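PDB 6HBE: copper-containing nitrite reductase from Thermus scotoductus, which probably reduces nitrite to nitric oxide at its copper sites, using electrons delivered by a c-type cytochrome. Local coordinates for residues 75-81 with 111-117; 131-135 with 157-161; 60-66 with 99-105; 25-30 with 68-72. Numbering follows the deposited sequence.

Contact 1: residues 75-81 with 111-117; sequences HGLSIHA and FMYHCAP. With CU (copper (II) ion), chain N; CU (copper (II) ion), chain M.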
loop_
_atom_site.group_PDB
_atom_site.type_symbol
_atom_site.label_atom_id
_atom_site.label_comp_id
_atom_site.label_asym_id
_atom_site.label_seq_id
_atom_site.Cartn_x
_atom_site.Cartn_y
_atom_site.Cartn_z
ATOM N N HIS C 75 -23.660 -17.699 2.437
ATOM C CA HIS C 75 -23.401 -16.335 1.930
ATOM C C HIS C 75 -24.244 -15.380 2.775
ATOM O O HIS C 75 -24.736 -15.762 3.853
ATOM C CB HIS C 75 -23.740 -16.229 0.419
ATOM C CG HIS C 75 -22.797 -16.991 -0.457
ATOM N ND1 HIS C 75 -21.497 -16.588 -0.662
ATOM C CD2 HIS C 75 -22.964 -18.121 -1.186
ATOM C CE1 HIS C 75 -20.888 -17.464 -1.445
ATOM N NE2 HIS C 75 -21.756 -18.399 -1.779
ATOM N N GLY C 76 -24.394 -14.149 2.328
ATOM C CA GLY C 76 -25.172 -13.163 3.054
ATOM C C GLY C 76 -25.108 -11.846 2.337
ATOM O O GLY C 76 -24.696 -11.805 1.181
ATOM N N LEU C 77 -25.522 -10.768 2.998
ATOM C CA LEU C 77 -25.506 -9.435 2.375
ATOM C C LEU C 77 -25.427 -8.306 3.407
ATOM O O LEU C 77 -26.142 -8.312 4.435
ATOM C CB LEU C 77 -26.771 -9.238 1.518
ATOM C CG LEU C 77 -26.993 -7.909 0.777
ATOM C CD1 LEU C 77 -26.005 -7.810 -0.384
ATOM C CD2 LEU C 77 -28.431 -7.809 0.261
ATOM N N SER C 78 -24.558 -7.343 3.105
ATOM C CA SER C 78 -24.576 -6.018 3.708
ATOM C C SER C 78 -24.895 -4.983 2.634
ATOM O O SER C 78 -24.415 -5.091 1.514
ATOM C CB SER C 78 -23.205 -5.685 4.352
ATOM O OG SER C 78 -23.229 -4.340 4.817
ATOM N N ILE C 79 -25.687 -3.974 2.985
ATOM C CA ILE C 79 -26.125 -2.959 2.026
ATOM C C ILE C 79 -26.035 -1.579 2.673
ATOM O O ILE C 79 -26.841 -1.222 3.563
ATOM C CB ILE C 79 -27.551 -3.293 1.451
ATOM C CG1 ILE C 79 -28.024 -2.210 0.481
ATOM C CG2 ILE C 79 -28.577 -3.554 2.550
ATOM C CD1 ILE C 79 -28.924 -2.765 -0.612
ATOM N N HIS C 80 -25.053 -0.777 2.222
ATOM C CA HIS C 80 -24.660 0.421 2.968
ATOM C C HIS C 80 -25.706 1.539 2.924
ATOM O O HIS C 80 -25.607 2.457 3.710
ATOM C CB HIS C 80 -23.282 0.979 2.516
ATOM C CG HIS C 80 -22.101 0.085 2.780
ATOM N ND1 HIS C 80 -20.807 0.473 2.490
ATOM C CD2 HIS C 80 -22.001 -1.150 3.330
ATOM C CE1 HIS C 80 -19.971 -0.506 2.801
ATOM N NE2 HIS C 80 -20.672 -1.505 3.327
ATOM N N ALA C 81 -26.666 1.496 1.981
ATOM C CA ALA C 81 -27.818 2.437 1.969
ATOM C C ALA C 81 -28.804 2.290 3.128
ATOM O O ALA C 81 -29.638 3.202 3.357
ATOM C CB ALA C 81 -28.586 2.308 0.652
ATOM N N PHE C 111 -23.699 3.986 -2.767
ATOM C CA PHE C 111 -23.435 3.037 -1.684
ATOM C C PHE C 111 -22.954 1.684 -2.198
ATOM O O PHE C 111 -23.457 1.167 -3.200
ATOM C CB PHE C 111 -24.678 2.848 -0.824
ATOM C CG PHE C 111 -25.143 4.117 -0.172
ATOM C CD1 PHE C 111 -24.529 4.576 1.002
ATOM C CD2 PHE C 111 -26.146 4.873 -0.743
ATOM C CE1 PHE C 111 -24.917 5.767 1.592
ATOM C CE2 PHE C 111 -26.550 6.085 -0.165
ATOM C CZ PHE C 111 -25.940 6.529 1.001
ATOM N N MET C 112 -22.008 1.084 -1.480
ATOM C CA MET C 112 -21.591 -0.306 -1.738
ATOM C C MET C 112 -22.598 -1.308 -1.148
ATOM O O MET C 112 -23.200 -1.055 -0.088
ATOM C CB MET C 112 -20.213 -0.565 -1.100
ATOM C CG MET C 112 -19.479 -1.865 -1.501
ATOM S SD MET C 112 -17.803 -1.844 -0.795
ATOM C CE MET C 112 -17.193 -3.488 -1.132
ATOM N N TYR C 113 -22.737 -2.466 -1.803
ATOM C CA TYR C 113 -23.293 -3.666 -1.161
ATOM C C TYR C 113 -22.316 -4.802 -1.428
ATOM O O TYR C 113 -21.539 -4.726 -2.385
ATOM C CB TYR C 113 -24.756 -3.989 -1.631
ATOM C CG TYR C 113 -24.901 -4.527 -3.047
ATOM C CD1 TYR C 113 -24.605 -5.873 -3.333
ATOM C CD2 TYR C 113 -25.347 -3.717 -4.095
ATOM C CE1 TYR C 113 -24.744 -6.381 -4.606
ATOM C CE2 TYR C 113 -25.477 -4.234 -5.389
ATOM C CZ TYR C 113 -25.166 -5.564 -5.632
ATOM O OH TYR C 113 -25.239 -6.133 -6.887
ATOM N N HIS C 114 -22.327 -5.831 -0.580
ATOM C CA HIS C 114 -21.368 -6.931 -0.684
ATOM C C HIS C 114 -21.817 -8.119 0.163
ATOM O O HIS C 114 -22.715 -7.996 0.991
ATOM C CB HIS C 114 -19.932 -6.471 -0.247
ATOM C CG HIS C 114 -19.846 -5.932 1.155
ATOM N ND1 HIS C 114 -19.654 -6.749 2.251
ATOM C CD2 HIS C 114 -19.916 -4.671 1.640
ATOM C CE1 HIS C 114 -19.645 -6.025 3.354
ATOM N NE2 HIS C 114 -19.751 -4.755 3.016
ATOM N N CYS C 115 -21.192 -9.264 -0.033
ATOM C CA CYS C 115 -21.558 -10.446 0.724
ATOM C C CYS C 115 -21.156 -10.261 2.195
ATOM O O CYS C 115 -20.118 -9.656 2.480
ATOM C CB CYS C 115 -20.868 -11.713 0.180
ATOM S SG CYS C 115 -21.547 -13.276 0.878
ATOM N N ALA C 116 -21.971 -10.800 3.109
ATOM C CA ALA C 116 -21.669 -10.790 4.539
ATOM C C ALA C 116 -22.202 -12.076 5.210
ATOM O O ALA C 116 -23.220 -12.045 5.904
ATOM C CB ALA C 116 -22.271 -9.538 5.167
ATOM N N PRO C 117 -21.510 -13.216 5.009
ATOM C CA PRO C 117 -21.825 -14.416 5.804
ATOM C C PRO C 117 -21.762 -14.097 7.290
ATOM O O PRO C 117 -22.614 -14.575 8.053
ATOM C CB PRO C 117 -20.740 -15.419 5.393
ATOM C CG PRO C 117 -20.037 -14.806 4.200
ATOM C CD PRO C 117 -20.212 -13.346 4.309
HETATM CU CU CU N . -20.492 -14.927 0.012
HETATM CU CU CU M . -19.572 -3.073 4.101
HETATM O O HOH W 1 -20.620 -3.594 5.658
#
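Two copper ions are bound around this short antiparallel pair, mostly by flanking residues. His75 ND1 (2.0 Å) and Cys115 SG (2.1 Å) bind the chain N copper, the type 1 site, with His125 and Gln130; His75 NE2 is hydrogen-bonded to Asp71. His80 NE2 (2.1 Å) and His114 NE2 (2.0 Å) bind the chain M copper, the type 2 site, with water 1 and His267 of the second subunit; His80 ND1 is hydrogen-bonded to Gln239 of that subunit, and Ser78 OG is 2.8 Å from the water. Backbone hydrogen bonds join the segments: Ser78 N to His114 O (2.9 Å), His114 N to Ser78 O (3.0 Å) and His80 N to Met112 O (3.0 Å). His114 ND1, not bound to copper, donates to Cys115 O (3.0 Å). Gly76 fits because a CB there would clash with Ala116 O. Farther out, Leu77 CD1 meets Tyr113 CD1 at 3.8 Å. Adjacent Cys115 and His114 bridge the coppers through bonds, consistent with this family's electron route from type 1 to type 2.

Contact 2: residues 131-135 with 157-161; sequences FGMIV and YIIQS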
loop_
_atom_site.group_PDB
_atom_site.type_symbol
_atom_site.label_atom_id
_atom_site.label_comp_id
_atom_site.label_asym_id
_atom_site.label_seq_id
_atom_site.Cartn_x
_atom_site.Cartn_y
_atom_site.Cartn_z
ATOM N N PHE C 131 -19.663 -8.087 -4.851
ATOM C CA PHE C 131 -19.947 -6.678 -4.533
ATOM C C PHE C 131 -20.704 -5.996 -5.663
ATOM O O PHE C 131 -20.708 -6.513 -6.782
ATOM C CB PHE C 131 -18.637 -5.894 -4.254
ATOM C CG PHE C 131 -17.539 -6.191 -5.232
ATOM C CD1 PHE C 131 -17.568 -5.672 -6.525
ATOM C CD2 PHE C 131 -16.496 -7.014 -4.878
ATOM C CE1 PHE C 131 -16.569 -5.976 -7.440
ATOM C CE2 PHE C 131 -15.491 -7.314 -5.777
ATOM C CZ PHE C 131 -15.531 -6.792 -7.074
ATOM N N GLY C 132 -21.337 -4.857 -5.351
ATOM C CA GLY C 132 -22.003 -4.007 -6.333
ATOM C C GLY C 132 -22.383 -2.643 -5.782
ATOM O O GLY C 132 -21.969 -2.283 -4.669
ATOM N N MET C 133 -23.153 -1.880 -6.561
ATOM C CA MET C 133 -23.583 -0.511 -6.232
ATOM C C MET C 133 -25.105 -0.370 -6.077
ATOM O O MET C 133 -25.872 -0.912 -6.888
ATOM C CB MET C 133 -23.109 0.450 -7.359
ATOM C CG MET C 133 -23.529 1.930 -7.275
ATOM S SD MET C 133 -23.131 2.929 -8.759
ATOM C CE MET C 133 -21.328 2.830 -8.835
ATOM N N ILE C 134 -25.527 0.427 -5.085
ATOM C CA ILE C 134 -26.895 0.938 -4.989
ATOM C C ILE C 134 -26.812 2.447 -4.895
ATOM O O ILE C 134 -26.064 2.983 -4.056
ATOM C CB ILE C 134 -27.778 0.326 -3.845
ATOM C CG1 ILE C 134 -29.146 1.061 -3.753
ATOM C CG2 ILE C 134 -27.099 0.383 -2.492
ATOM C CD1 ILE C 134 -30.189 0.329 -2.938
ATOM N N VAL C 135 -27.534 3.114 -5.803
ATOM C CA VAL C 135 -27.633 4.559 -5.876
ATOM C C VAL C 135 -28.985 5.034 -5.344
ATOM O O VAL C 135 -30.042 4.487 -5.735
ATOM C CB VAL C 135 -27.508 5.080 -7.335
ATOM C CG1 VAL C 135 -27.618 6.593 -7.394
ATOM C CG2 VAL C 135 -26.192 4.622 -7.963
ATOM N N TYR C 157 -22.028 5.130 -14.661
ATOM C CA TYR C 157 -21.898 4.455 -13.355
ATOM C C TYR C 157 -20.678 3.537 -13.409
ATOM O O TYR C 157 -20.610 2.616 -14.264
ATOM C CB TYR C 157 -23.169 3.686 -13.025
ATOM C CG TYR C 157 -24.465 4.508 -12.947
ATOM C CD1 TYR C 157 -25.268 4.688 -14.080
ATOM C CD2 TYR C 157 -24.942 4.990 -11.751
ATOM C CE1 TYR C 157 -26.476 5.368 -14.028
ATOM C CE2 TYR C 157 -26.155 5.662 -11.679
ATOM C CZ TYR C 157 -26.920 5.856 -12.843
ATOM O OH TYR C 157 -28.126 6.534 -12.816
ATOM N N ILE C 158 -19.704 3.790 -12.521
ATOM C CA ILE C 158 -18.398 3.111 -12.576
ATOM C C ILE C 158 -17.982 2.525 -11.202
ATOM O O ILE C 158 -17.917 3.263 -10.224
ATOM C CB ILE C 158 -17.282 4.124 -12.986
ATOM C CG1 ILE C 158 -17.579 4.804 -14.340
ATOM C CG2 ILE C 158 -15.914 3.431 -13.047
ATOM C CD1 ILE C 158 -17.315 3.916 -15.532
ATOM N N ILE C 159 -17.642 1.238 -11.164
ATOM C CA ILE C 159 -16.967 0.625 -10.004
ATOM C C ILE C 159 -15.534 0.332 -10.377
ATOM O O ILE C 159 -15.287 -0.195 -11.468
ATOM C CB ILE C 159 -17.666 -0.674 -9.537
ATOM C CG1 ILE C 159 -18.905 -0.308 -8.705
ATOM C CG2 ILE C 159 -16.732 -1.574 -8.739
ATOM C CD1 ILE C 159 -19.839 -1.470 -8.380
ATOM N N GLN C 160 -14.618 0.694 -9.477
ATOM C CA GLN C 160 -13.252 0.209 -9.491
ATOM C C GLN C 160 -13.085 -0.949 -8.525
ATOM O O GLN C 160 -13.481 -0.829 -7.375
ATOM C CB GLN C 160 -12.260 1.341 -9.138
ATOM C CG GLN C 160 -10.801 0.899 -9.270
ATOM C CD GLN C 160 -9.803 2.021 -8.969
ATOM O OE1 GLN C 160 -9.922 3.159 -9.469
ATOM N NE2 GLN C 160 -8.822 1.712 -8.116
ATOM N N SER C 161 -12.418 -2.023 -8.950
ATOM C CA SER C 161 -12.227 -3.199 -8.085
ATOM C C SER C 161 -10.960 -3.956 -8.468
ATOM O O SER C 161 -10.448 -3.809 -9.585
ATOM C CB SER C 161 -13.449 -4.142 -8.146
ATOM O OG SER C 161 -13.577 -4.780 -9.414
#
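Not one hydrogen bond joins these two strands, although both are fully formed and run roughly antiparallel, their N-to-C directions 148° apart. At a closest axis separation of 8.3 Å they are not sheet neighbours but face each other, each in a different β-sheet. Strand 131-137 belongs to the first cupredoxin domain, where it pairs with 109-114; strand 154-163 belongs to the second, where it pairs with 199-208. The contact is therefore sheet-on-sheet packing between the two domains, and the gap is filled mainly by side chains.

Residues at every second position turn inward: Phe131, Met133 and Val135 from one strand, Tyr157, Ile159 and Ser161 from the other. Mostly apolar groups suit this buried space. Long, flexible Met133 reaches across it, its SD 4.1 Å from Tyr157 CD2 in a Met-aromatic contact and its CE 3.7 Å from Ile158 O. Val135 CG2 packs against Tyr157 CE2 at 3.9 Å. Ile159 CD1 lies 3.8 Å from Gly132 C and 3.9 Å from Met133 CB. Leu205 and Val207 of strand 199-208 extend the same layer, and Tyr157 also stacks on Tyr203. Small Ser161 leaves room at the other end for a large aromatic ring, so that Phe131 CZ approaches Ser161 CB to 3.5 Å.

Contact 3: residues 60-66 with 99-105; sequences GDTVHIT and REFSFTA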
loop_
_atom_site.group_PDB
_atom_site.type_symbol
_atom_site.label_atom_id
_atom_site.label_comp_id
_atom_site.label_asym_id
_atom_site.label_seq_id
_atom_site.Cartn_x
_atom_site.Cartn_y
_atom_site.Cartn_z
ATOM N N GLY C 60 -36.094 8.434 -0.079
ATOM C CA GLY C 60 -37.411 8.200 0.536
ATOM C C GLY C 60 -38.138 6.940 0.075
ATOM O O GLY C 60 -39.144 6.585 0.680
ATOM N N ASP C 61 -37.666 6.249 -0.973
ATOM C CA ASP C 61 -38.284 4.977 -1.383
ATOM C C ASP C 61 -38.172 3.891 -0.321
ATOM O O ASP C 61 -37.218 3.867 0.484
ATOM C CB ASP C 61 -37.690 4.418 -2.683
ATOM C CG ASP C 61 -38.103 5.206 -3.925
ATOM O OD1 ASP C 61 -38.965 6.115 -3.831
ATOM O OD2 ASP C 61 -37.546 4.917 -5.008
ATOM N N THR C 62 -39.143 2.974 -0.347
ATOM C CA THR C 62 -39.056 1.730 0.403
ATOM C C THR C 62 -38.397 0.691 -0.486
ATOM O O THR C 62 -38.856 0.416 -1.607
ATOM C CB THR C 62 -40.439 1.254 0.897
ATOM O OG1 THR C 62 -41.004 2.256 1.748
ATOM C CG2 THR C 62 -40.333 -0.027 1.650
ATOM N N VAL C 63 -37.325 0.086 0.016
ATOM C CA VAL C 63 -36.538 -0.859 -0.772
ATOM C C VAL C 63 -36.763 -2.244 -0.202
ATOM O O VAL C 63 -36.448 -2.484 0.975
ATOM C CB VAL C 63 -35.029 -0.509 -0.716
ATOM C CG1 VAL C 63 -34.208 -1.478 -1.560
ATOM C CG2 VAL C 63 -34.792 0.943 -1.138
ATOM N N HIS C 64 -37.277 -3.161 -1.025
ATOM C CA HIS C 64 -37.459 -4.551 -0.633
ATOM C C HIS C 64 -36.357 -5.325 -1.326
ATOM O O HIS C 64 -36.224 -5.212 -2.539
ATOM C CB HIS C 64 -38.834 -5.130 -1.090
ATOM C CG HIS C 64 -40.034 -4.405 -0.551
ATOM N ND1 HIS C 64 -40.450 -4.507 0.762
ATOM C CD2 HIS C 64 -40.927 -3.583 -1.160
ATOM C CE1 HIS C 64 -41.525 -3.761 0.947
ATOM N NE2 HIS C 64 -41.842 -3.198 -0.207
ATOM N N ILE C 65 -35.593 -6.109 -0.566
ATOM C CA ILE C 65 -34.583 -7.023 -1.100
ATOM C C ILE C 65 -35.025 -8.479 -0.906
ATOM O O ILE C 65 -35.468 -8.857 0.190
ATOM C CB ILE C 65 -33.216 -6.858 -0.362
ATOM C CG1 ILE C 65 -32.688 -5.424 -0.457
ATOM C CG2 ILE C 65 -32.205 -7.901 -0.848
ATOM C CD1 ILE C 65 -32.369 -4.952 -1.864
ATOM N N THR C 66 -34.867 -9.295 -1.941
ATOM C CA THR C 66 -35.008 -10.731 -1.834
ATOM C C THR C 66 -33.637 -11.294 -2.096
ATOM O O THR C 66 -33.091 -11.055 -3.147
ATOM C CB THR C 66 -36.017 -11.303 -2.862
ATOM O OG1 THR C 66 -37.329 -10.838 -2.525
ATOM C CG2 THR C 66 -36.024 -12.808 -2.854
ATOM N N ARG C 99 -33.986 -14.936 2.134
ATOM C CA ARG C 99 -34.403 -13.897 3.084
ATOM C C ARG C 99 -35.115 -12.773 2.370
ATOM O O ARG C 99 -34.821 -12.474 1.224
ATOM C CB ARG C 99 -33.214 -13.307 3.859
ATOM C CG ARG C 99 -32.314 -14.325 4.564
ATOM C CD ARG C 99 -32.912 -14.917 5.843
ATOM N NE ARG C 99 -32.021 -15.964 6.384
ATOM C CZ ARG C 99 -30.917 -15.717 7.095
ATOM N NH1 ARG C 99 -30.561 -14.469 7.413
ATOM N NH2 ARG C 99 -30.153 -16.728 7.496
ATOM N N GLU C 100 -36.012 -12.117 3.092
ATOM C CA GLU C 100 -36.747 -10.954 2.612
ATOM C C GLU C 100 -36.448 -9.859 3.614
ATOM O O GLU C 100 -36.523 -10.128 4.814
ATOM C CB GLU C 100 -38.266 -11.232 2.620
ATOM C CG GLU C 100 -38.704 -12.443 1.807
ATOM C CD GLU C 100 -38.556 -12.254 0.304
ATOM O OE1 GLU C 100 -38.428 -11.092 -0.130
ATOM O OE2 GLU C 100 -38.544 -13.263 -0.440
ATOM N N PHE C 101 -36.110 -8.653 3.142
ATOM C CA PHE C 101 -35.799 -7.504 4.004
ATOM C C PHE C 101 -36.203 -6.176 3.350
ATOM O O PHE C 101 -35.988 -5.963 2.154
ATOM C CB PHE C 101 -34.288 -7.550 4.332
ATOM C CG PHE C 101 -33.795 -6.401 5.183
ATOM C CD1 PHE C 101 -34.024 -6.383 6.556
ATOM C CD2 PHE C 101 -33.067 -5.364 4.618
ATOM C CE1 PHE C 101 -33.560 -5.342 7.347
ATOM C CE2 PHE C 101 -32.590 -4.313 5.405
ATOM C CZ PHE C 101 -32.837 -4.298 6.770
ATOM N N SER C 102 -36.781 -5.274 4.121
ATOM C CA SER C 102 -37.100 -3.937 3.643
ATOM C C SER C 102 -36.476 -2.862 4.519
ATOM O O SER C 102 -36.366 -3.058 5.726
ATOM C CB SER C 102 -38.620 -3.730 3.617
ATOM O OG SER C 102 -39.230 -4.867 3.035
ATOM N N PHE C 103 -36.119 -1.733 3.903
ATOM C CA PHE C 103 -35.632 -0.528 4.588
ATOM C C PHE C 103 -36.032 0.694 3.798
ATOM O O PHE C 103 -36.336 0.574 2.631
ATOM C CB PHE C 103 -34.100 -0.564 4.807
ATOM C CG PHE C 103 -33.286 -0.568 3.536
ATOM C CD1 PHE C 103 -33.054 -1.745 2.846
ATOM C CD2 PHE C 103 -32.752 0.619 3.034
ATOM C CE1 PHE C 103 -32.313 -1.750 1.663
ATOM C CE2 PHE C 103 -31.995 0.625 1.859
ATOM C CZ PHE C 103 -31.778 -0.561 1.174
ATOM N N THR C 104 -36.057 1.861 4.435
ATOM C CA THR C 104 -36.249 3.118 3.744
ATOM C C THR C 104 -34.895 3.758 3.401
ATOM O O THR C 104 -34.000 3.793 4.246
ATOM C CB THR C 104 -37.086 4.087 4.609
ATOM O OG1 THR C 104 -38.321 3.438 4.934
ATOM C CG2 THR C 104 -37.420 5.346 3.864
ATOM N N ALA C 105 -34.766 4.262 2.166
ATOM C CA ALA C 105 -33.554 4.963 1.727
ATOM C C ALA C 105 -33.572 6.401 2.204
ATOM O O ALA C 105 -33.974 7.305 1.473
ATOM C CB ALA C 105 -33.424 4.889 0.205
HETATM O O HOH W 2 -38.538 -8.236 0.124
#
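An antiparallel strand pair forms this edge of the first cupredoxin domain's β-sandwich, with 98-104 the outermost strand of its sheet within the chain. Backbone groups pair reciprocally: Val63 N to Phe103 O (2.8 Å) with Phe103 N to Val63 O (3.0 Å), and Ile65 N to Phe101 O (2.8 Å) with Phe101 N to Ile65 O (3.0 Å). Ala105 N donates to Asp61 O (3.0 Å) and Gly60 N to Ala105 O (2.9 Å); glycine tolerates the positive phi of 89°. His64 and Thr62 turn their backbone to strand 21-36. Polar residues suit the face carrying His64, Thr66, Glu100 and Ser102. His64 ND1 and Ser102 OG share a 2.6 Å hydrogen bond, while His64 NE2 reaches Glu21. Thr66 OG1 donates to Glu100 OE1 (2.6 Å) and is also hydrogen-bonded to His23 NE2; water 2 joins Glu100 OE1 (2.9 Å) to Ile65 O (3.1 Å). The opposite face is apolar: Val63 CB sits over the Phe103 ring, with Val63 CG1 3.7 Å from Phe103 CE1.

Contact 4: residues 25-30 with 68-72; sequences TLEARS and RNLDN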
loop_
_atom_site.group_PDB
_atom_site.type_symbol
_atom_site.label_atom_id
_atom_site.label_comp_id
_atom_site.label_asym_id
_atom_site.label_seq_id
_atom_site.Cartn_x
_atom_site.Cartn_y
_atom_site.Cartn_z
ATOM N N THR C 25 -33.908 -8.519 -6.580
ATOM C CA THR C 25 -33.527 -9.882 -6.248
ATOM C C THR C 25 -32.027 -10.106 -6.481
ATOM O O THR C 25 -31.525 -9.861 -7.574
ATOM C CB THR C 25 -34.353 -10.922 -7.021
ATOM O OG1 THR C 25 -35.748 -10.701 -6.759
ATOM C CG2 THR C 25 -33.995 -12.340 -6.544
ATOM N N LEU C 26 -31.308 -10.488 -5.420
ATOM C CA LEU C 26 -29.898 -10.882 -5.528
ATOM C C LEU C 26 -29.713 -12.376 -5.283
ATOM O O LEU C 26 -30.223 -12.907 -4.277
ATOM C CB LEU C 26 -29.041 -10.070 -4.534
ATOM C CG LEU C 26 -29.035 -8.554 -4.739
ATOM C CD1 LEU C 26 -28.315 -7.843 -3.611
ATOM C CD2 LEU C 26 -28.403 -8.180 -6.084
ATOM N N GLU C 27 -28.943 -13.036 -6.149
ATOM C CA GLU C 27 -28.710 -14.453 -6.096
ATOM C C GLU C 27 -27.221 -14.792 -5.914
ATOM O O GLU C 27 -26.419 -14.663 -6.850
ATOM C CB GLU C 27 -29.261 -15.128 -7.366
ATOM C CG GLU C 27 -30.760 -14.886 -7.566
ATOM C CD GLU C 27 -31.374 -15.761 -8.655
ATOM O OE1 GLU C 27 -30.662 -16.102 -9.623
ATOM O OE2 GLU C 27 -32.573 -16.103 -8.537
ATOM N N ALA C 28 -26.858 -15.245 -4.712
ATOM C CA ALA C 28 -25.472 -15.618 -4.420
ATOM C C ALA C 28 -25.080 -16.924 -5.103
ATOM O O ALA C 28 -25.810 -17.937 -5.006
ATOM C CB ALA C 28 -25.234 -15.707 -2.904
ATOM N N ARG C 29 -23.930 -16.911 -5.781
ATOM C CA ARG C 29 -23.406 -18.088 -6.505
ATOM C C ARG C 29 -21.889 -18.124 -6.666
ATOM O O ARG C 29 -21.211 -17.151 -6.375
ATOM C CB ARG C 29 -24.057 -18.201 -7.870
ATOM C CG ARG C 29 -24.183 -16.901 -8.613
ATOM C CD ARG C 29 -25.327 -16.990 -9.596
ATOM N NE ARG C 29 -25.090 -18.072 -10.529
ATOM C CZ ARG C 29 -25.874 -18.369 -11.559
ATOM N NH1 ARG C 29 -26.971 -17.650 -11.829
ATOM N NH2 ARG C 29 -25.530 -19.393 -12.336
ATOM N N SER C 30 -21.383 -19.291 -7.065
ATOM C CA SER C 30 -20.018 -19.487 -7.521
ATOM C C SER C 30 -19.970 -19.175 -9.011
ATOM O O SER C 30 -20.859 -19.619 -9.751
ATOM C CB SER C 30 -19.590 -20.947 -7.343
ATOM O OG SER C 30 -19.210 -21.167 -6.008
ATOM N N ARG C 68 -31.343 -14.755 -2.338
ATOM C CA ARG C 68 -31.420 -16.204 -2.445
ATOM C C ARG C 68 -30.023 -16.772 -2.537
ATOM O O ARG C 68 -29.199 -16.235 -3.267
ATOM C CB ARG C 68 -32.193 -16.663 -3.703
ATOM C CG ARG C 68 -33.593 -16.106 -3.828
ATOM C CD ARG C 68 -34.305 -16.612 -5.087
ATOM N NE ARG C 68 -35.494 -15.807 -5.338
ATOM C CZ ARG C 68 -36.627 -15.857 -4.623
ATOM N NH1 ARG C 68 -36.785 -16.724 -3.617
ATOM N NH2 ARG C 68 -37.640 -15.045 -4.939
ATOM N N ASN C 69 -29.753 -17.848 -1.797
ATOM C CA ASN C 69 -28.460 -18.512 -1.883
ATOM C C ASN C 69 -28.522 -19.755 -2.758
ATOM O O ASN C 69 -29.042 -20.806 -2.345
ATOM C CB ASN C 69 -27.914 -18.839 -0.484
ATOM C CG ASN C 69 -26.515 -19.427 -0.535
ATOM O OD1 ASN C 69 -25.970 -19.688 -1.615
ATOM N ND2 ASN C 69 -25.918 -19.634 0.637
ATOM N N LEU C 70 -27.928 -19.655 -3.938
ATOM C CA LEU C 70 -27.936 -20.695 -4.943
ATOM C C LEU C 70 -26.666 -21.541 -4.912
ATOM O O LEU C 70 -26.543 -22.481 -5.690
ATOM C CB LEU C 70 -28.164 -20.085 -6.339
ATOM C CG LEU C 70 -29.614 -19.975 -6.835
ATOM C CD1 LEU C 70 -30.580 -19.393 -5.824
ATOM C CD2 LEU C 70 -29.681 -19.194 -8.141
ATOM N N ASP C 71 -25.757 -21.250 -3.984
ATOM C CA ASP C 71 -24.477 -21.946 -3.888
ATOM C C ASP C 71 -24.531 -23.106 -2.861
ATOM O O ASP C 71 -25.509 -23.249 -2.151
ATOM C CB ASP C 71 -23.397 -20.942 -3.438
ATOM C CG ASP C 71 -22.000 -21.280 -3.941
ATOM O OD1 ASP C 71 -21.805 -22.287 -4.660
ATOM O OD2 ASP C 71 -21.070 -20.491 -3.623
ATOM N N ASN C 72 -23.437 -23.861 -2.775
ATOM C CA ASN C 72 -23.222 -24.928 -1.770
ATOM C C ASN C 72 -22.507 -24.488 -0.475
ATOM O O ASN C 72 -22.287 -25.334 0.391
ATOM C CB ASN C 72 -22.458 -26.125 -2.402
ATOM C CG ASN C 72 -21.071 -25.743 -2.946
ATOM O OD1 ASN C 72 -20.840 -24.613 -3.342
ATOM N ND2 ASN C 72 -20.157 -26.699 -2.983
HETATM O O HOH W 3 -37.651 -12.782 -6.632
HETATM O O HOH W 4 -23.217 -21.559 -7.600
#
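Beside the type 1 copper site, two parallel strands of the first cupredoxin domain pair at the point where one of them ends in an Asx turn. Strand 21-36 lies next to strand 62-69 in the sheet, and three backbone hydrogen bonds zip them together: Arg68 N to Leu26 O, Ala28 N to Arg68 O and Leu70 N to Ala28 O, each 2.9 Å. Asn69 suits the strand's end because its short amide can reach forward, OD1 accepting from Asp71 N at 2.8 Å, while its ND2 donates to Val73 O and Val93 O.

Ala28 and Asn69 share the inward face, and both touch His75; a residue as small as alanine leaves space for that copper ligand and for Gln130. The face of Glu27 and Arg68 is partly exposed and suits charged chains, yet Glu27 OE2 stays 4.3 Å from Arg68 NE, beyond a salt bridge. Water 3 instead links Arg68 NH2 to Thr25 OG1, 2.8 Å from each. Within the turn, Asp71 accepts a hydrogen bond on OD2 from His75 NE2, so its carboxylate probably helps to orient the imidazole whose ND1 binds the copper. Ser30 is well placed to meet the same carboxylate, though its single proton may be shared among acceptors: Ser30 OG lies 3.1 Å from both Asp71 OD1 and Asp71 OD2.

From the N terminus, contact 4 closes first, bringing 68-72 back beside 25-30 after an excursion through strands 39-46 and 55-58. Contact 3 opens at 60-66, before contact 4 has closed, and ends at 99-105, so the two cross; they share strand 62-69 and build one sheet. Contact 1 opens at 75-81 inside the loop of contact 3 and closes beyond it at 111-117, crossing it in turn, while following contact 4 in series. Its strands lie in the facing sheet, and Leu77 and Ile79 pack on Ile65 to join the two layers. Contact 2 comes last: 131-135 continues the sheet of contact 1, and 157-161 carries the chain into the second domain.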